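Local coordinates for DNA repair protein RECN (Deinococcus radiodurans, PDB 4ABX) that may take part in recombinational repair of damaged DNA as an ATP-binding, SMC-like protein, of which this chain is the coiled-coil domain, at residues P29-E34 and T144-V149; G56-L61 and E109-A114. All coordinates share one frame; numbering follows the deposited sequence.

Interaction 1 (P29-E34 and T144-V149); sequences PDPGEE and TLEDVV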
# COMPACT_ATOMS: atom_id res chain seq x y z
N PRO A 29 11.96 -1.71 -52.14
CA PRO A 29 11.32 -0.51 -51.58
C PRO A 29 10.25 0.06 -52.50
O PRO A 29 10.47 0.23 -53.70
CB PRO A 29 12.49 0.47 -51.44
CG PRO A 29 13.53 -0.02 -52.40
CD PRO A 29 13.40 -1.51 -52.37
N ASP A 30 9.09 0.37 -51.93
CA ASP A 30 7.98 0.92 -52.69
C ASP A 30 7.65 2.32 -52.19
O ASP A 30 6.92 2.47 -51.20
CB ASP A 30 6.76 0.00 -52.57
CG ASP A 30 5.51 0.58 -53.22
OD1 ASP A 30 5.63 1.42 -54.14
OD2 ASP A 30 4.40 0.18 -52.80
N PRO A 31 8.20 3.34 -52.85
CA PRO A 31 8.03 4.71 -52.37
C PRO A 31 6.58 4.98 -52.00
O PRO A 31 5.67 4.64 -52.75
CB PRO A 31 8.45 5.56 -53.58
CG PRO A 31 9.44 4.69 -54.31
CD PRO A 31 8.92 3.28 -54.14
N GLY A 32 6.37 5.57 -50.82
CA GLY A 32 5.02 5.82 -50.34
C GLY A 32 4.54 4.86 -49.26
O GLY A 32 3.69 5.21 -48.45
N GLU A 33 5.10 3.65 -49.24
CA GLU A 33 4.65 2.62 -48.31
C GLU A 33 4.85 3.00 -46.84
O GLU A 33 4.21 2.43 -45.95
CB GLU A 33 5.33 1.27 -48.60
CG GLU A 33 6.81 1.20 -48.18
CD GLU A 33 7.42 -0.18 -48.42
OE1 GLU A 33 7.01 -1.14 -47.73
OE2 GLU A 33 8.31 -0.31 -49.29
N GLU A 34 5.73 3.96 -46.58
CA GLU A 34 6.05 4.33 -45.20
C GLU A 34 4.91 5.04 -44.49
O GLU A 34 4.84 5.03 -43.25
CB GLU A 34 7.33 5.17 -45.13
CG GLU A 34 8.60 4.39 -45.42
CD GLU A 34 9.81 5.28 -45.61
OE1 GLU A 34 9.74 6.25 -46.40
OE2 GLU A 34 10.84 5.02 -44.95
N THR A 144 15.39 9.61 -49.41
CA THR A 144 14.04 9.07 -49.49
C THR A 144 14.03 7.75 -50.26
O THR A 144 15.01 7.42 -50.93
CB THR A 144 13.08 10.05 -50.18
OG1 THR A 144 13.45 10.18 -51.55
CG2 THR A 144 13.13 11.42 -49.50
N LEU A 145 12.93 7.01 -50.18
CA LEU A 145 12.81 5.76 -50.92
C LEU A 145 12.87 6.02 -52.42
O LEU A 145 13.37 5.19 -53.18
CB LEU A 145 11.52 5.02 -50.57
CG LEU A 145 11.43 4.47 -49.14
CD1 LEU A 145 10.13 3.72 -48.93
CD2 LEU A 145 12.64 3.58 -48.82
N GLU A 146 12.36 7.17 -52.84
CA GLU A 146 12.50 7.59 -54.24
C GLU A 146 13.98 7.62 -54.63
O GLU A 146 14.36 7.08 -55.67
CB GLU A 146 11.87 8.96 -54.48
CG GLU A 146 10.34 8.98 -54.50
CD GLU A 146 9.71 9.21 -53.13
OE1 GLU A 146 10.36 8.94 -52.09
OE2 GLU A 146 8.54 9.67 -53.09
N ASP A 147 14.80 8.25 -53.79
CA ASP A 147 16.24 8.32 -54.05
C ASP A 147 16.85 6.93 -54.11
O ASP A 147 17.72 6.66 -54.95
CB ASP A 147 16.96 9.15 -52.97
CG ASP A 147 16.59 10.63 -53.03
OD1 ASP A 147 16.80 11.26 -54.09
OD2 ASP A 147 16.09 11.15 -52.01
N VAL A 148 16.41 6.05 -53.21
CA VAL A 148 16.93 4.69 -53.15
C VAL A 148 16.63 3.93 -54.45
O VAL A 148 17.49 3.22 -54.98
CB VAL A 148 16.33 3.90 -51.98
CG1 VAL A 148 16.89 2.49 -51.93
CG2 VAL A 148 16.58 4.62 -50.65
N VAL A 149 15.41 4.07 -54.94
CA VAL A 149 15.00 3.39 -56.16
C VAL A 149 15.81 3.93 -57.34
O VAL A 149 16.31 3.16 -58.17
CB VAL A 149 13.49 3.55 -56.43
CG1 VAL A 149 13.15 3.12 -57.85
CG2 VAL A 149 12.69 2.75 -55.40
O HOH W 1 10.96 7.93 -48.08
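Apolar packing carries most of this contact, and Leu145 is its centre. With CG anti to the carbonyl carbon (chi1 -67°), the side chain is aimed at the 29-34 segment: its CB lies 3.9 Å from CA of Pro31, its CD2 4.1 Å from CB of Pro29. The Glu34 carboxylate meets the Leu145 tip end on, OE1 3.6 Å from CD1. Val149, one turn on, runs about perpendicular to Pro31, with CG2 at the CG-CD side of the ring, 3.9 Å from Pro31 CG, and meets the Pro29 ring obliquely. The bent Glu146 chain brings its carboxylate carbon over CB of Pro31.

The contact joins two helix starts in the coiled-coil domain. Before helix 33-63, a type II beta turn runs from Asp30 to Glu33, with Gly32 at positive phi (103°), while Thr144 and Asp147 form a capping box at the head of helix 145-169. Ile24 of helix 6-27 and Leu134 of helix 121-141 add further packing.

A single water links the segments, donating to Glu34 OE1 at 2.7 Å and accepting from Leu145 N; Glu34 OE2 forms a salt bridge with Lys138. Within the turn, Asp30 N donates to the anti lone pair of Glu33 OE2 (2.8 Å). In the box, Asp147 N donates to Thr144 OG1 (3.3 Å), the capping bond, answered by Thr144 N to Asp147 OD2, which Thr144 OG1 also meets from above the carboxylate plane.

Interaction 2 (G56-L61 and E109-A114); sequences GGVELL and ELRDVA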
# COMPACT_ATOMS: atom_id res chain seq x y z
N GLY A 56 0.11 -2.84 -15.42
CA GLY A 56 0.83 -2.21 -14.32
C GLY A 56 -0.09 -1.82 -13.19
O GLY A 56 0.23 -2.03 -12.02
N GLY A 57 -1.25 -1.26 -13.53
CA GLY A 57 -2.23 -0.86 -12.54
C GLY A 57 -2.75 -2.04 -11.73
O GLY A 57 -2.90 -1.96 -10.51
N VAL A 58 -3.05 -3.13 -12.42
CA VAL A 58 -3.52 -4.35 -11.77
C VAL A 58 -2.48 -4.85 -10.77
O VAL A 58 -2.82 -5.22 -9.64
CB VAL A 58 -3.85 -5.44 -12.81
CG1 VAL A 58 -4.03 -6.79 -12.13
CG2 VAL A 58 -5.09 -5.05 -13.59
N GLU A 59 -1.22 -4.85 -11.18
CA GLU A 59 -0.13 -5.30 -10.32
C GLU A 59 -0.04 -4.48 -9.02
O GLU A 59 0.05 -5.04 -7.93
CB GLU A 59 1.20 -5.23 -11.07
CG GLU A 59 2.34 -6.00 -10.41
CD GLU A 59 2.17 -7.50 -10.53
OE1 GLU A 59 1.20 -7.95 -11.19
OE2 GLU A 59 3.01 -8.24 -9.97
N LEU A 60 -0.08 -3.16 -9.15
CA LEU A 60 0.09 -2.26 -8.01
C LEU A 60 -1.14 -2.17 -7.11
O LEU A 60 -1.02 -1.94 -5.90
CB LEU A 60 0.47 -0.85 -8.49
CG LEU A 60 1.84 -0.65 -9.13
CD1 LEU A 60 1.87 0.63 -9.96
CD2 LEU A 60 2.95 -0.65 -8.08
N LEU A 61 -2.32 -2.34 -7.69
CA LEU A 61 -3.54 -2.22 -6.92
C LEU A 61 -3.92 -3.53 -6.23
O LEU A 61 -4.57 -3.52 -5.19
CB LEU A 61 -4.71 -1.76 -7.80
CG LEU A 61 -4.71 -0.32 -8.33
CD1 LEU A 61 -6.01 -0.04 -9.05
CD2 LEU A 61 -4.48 0.69 -7.20
N GLU A 109 -11.76 -3.87 -13.55
CA GLU A 109 -12.00 -3.29 -14.87
C GLU A 109 -10.70 -3.19 -15.67
O GLU A 109 -10.69 -3.41 -16.89
CB GLU A 109 -12.64 -1.91 -14.75
CG GLU A 109 -13.98 -1.80 -15.46
CD GLU A 109 -15.15 -2.10 -14.54
OE1 GLU A 109 -15.37 -1.31 -13.60
OE2 GLU A 109 -15.83 -3.12 -14.75
N LEU A 110 -9.62 -2.84 -14.98
CA LEU A 110 -8.31 -2.79 -15.61
C LEU A 110 -7.92 -4.16 -16.16
O LEU A 110 -7.39 -4.26 -17.26
CB LEU A 110 -7.26 -2.30 -14.61
CG LEU A 110 -7.37 -0.82 -14.23
CD1 LEU A 110 -6.38 -0.47 -13.12
CD2 LEU A 110 -7.17 0.07 -15.45
N ARG A 111 -8.17 -5.20 -15.37
CA ARG A 111 -7.86 -6.56 -15.81
C ARG A 111 -8.64 -6.88 -17.08
O ARG A 111 -8.13 -7.55 -17.97
CB ARG A 111 -8.19 -7.57 -14.71
CG ARG A 111 -7.50 -8.91 -14.87
CD ARG A 111 -7.99 -9.91 -13.84
NE ARG A 111 -8.00 -9.37 -12.49
CZ ARG A 111 -6.94 -9.37 -11.67
NH1 ARG A 111 -5.79 -9.88 -12.08
NH2 ARG A 111 -7.05 -8.86 -10.45
N ASP A 112 -9.88 -6.40 -17.15
CA ASP A 112 -10.70 -6.56 -18.35
C ASP A 112 -10.10 -5.84 -19.55
O ASP A 112 -10.13 -6.35 -20.66
CB ASP A 112 -12.13 -6.08 -18.10
CG ASP A 112 -12.94 -7.04 -17.25
OD1 ASP A 112 -12.51 -8.20 -17.08
OD2 ASP A 112 -14.02 -6.63 -16.75
N VAL A 113 -9.56 -4.64 -19.32
CA VAL A 113 -8.92 -3.89 -20.40
C VAL A 113 -7.77 -4.70 -20.98
O VAL A 113 -7.66 -4.86 -22.19
CB VAL A 113 -8.38 -2.52 -19.93
CG1 VAL A 113 -7.50 -1.89 -21.02
CG2 VAL A 113 -9.52 -1.60 -19.54
N ALA A 114 -6.91 -5.22 -20.10
CA ALA A 114 -5.76 -5.99 -20.52
C ALA A 114 -6.19 -7.27 -21.23
O ALA A 114 -5.69 -7.60 -22.30
CB ALA A 114 -4.86 -6.32 -19.33
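Two helices of the coiled-coil domain, 33-63 and 87-115, pack here in roughly antiparallel fashion, near the C-terminal end of each. The short axes run at 148° and come within 9.0 Å, and the nearest CA atoms, those of Val58 and Arg111, are 6.3 Å apart. No hydrogen bond crosses between the segments, so the evidence for the contact is packing.

Val58 supplies both of its branches. With CG1 anti to the backbone N (chi1 167°), CG2 is placed beside that nitrogen and reaches the other helix, 3.6 Å from Leu110 CB; the two side chains run alongside, pointing in opposite senses. CD1 of Leu110 touches both the Gly57 backbone and the Leu61 side chain: it packs directly on the glycine, 4.2 Å from Gly57 C. Leu61 crosses Leu110 at about a right angle, its CD1 4.1 Å from Leu110 CD1. The second subunit joins this layer, with its Leu92 on Leu110 and its Ala75 on Leu61.

At the margin, Arg111 leaves its helix with CG anti to the backbone N and turns at chi3 (-48°), which brings the guanidinium back over Val58. Its charge is met by Asp63, whose OD2 forms a salt bridge with NH1 just past the 56-61 segment, probably fixing how the flat group is turned. Val58 CG1 lies over one face of the guanidinium, 3.6 Å from NH1 and 3.9 Å from CZ of Arg111.

In the fold
From the N terminus, helix 6-27 leads into the 29-34 segment, the first half of interaction 1, and helix 33-63 then runs on to 56-61, the first half of interaction 2. Helix 68-83 carries the chain onward and helix 87-115 brings it back, and 109-114 closes the inner loop of 47 intervening residues. Helix 121-141 follows before 144-149 closes the outer loop of 109, so the contacts nest without crossing. Both draw on helix 33-63, one at its start and one near its end, on opposite sides of the chain's centre. Their centres lie 42 Å apart, and their nearest atoms about 26 Å. Interaction 1 ties that helix to helix 145-169, interaction 2 to helix 87-115.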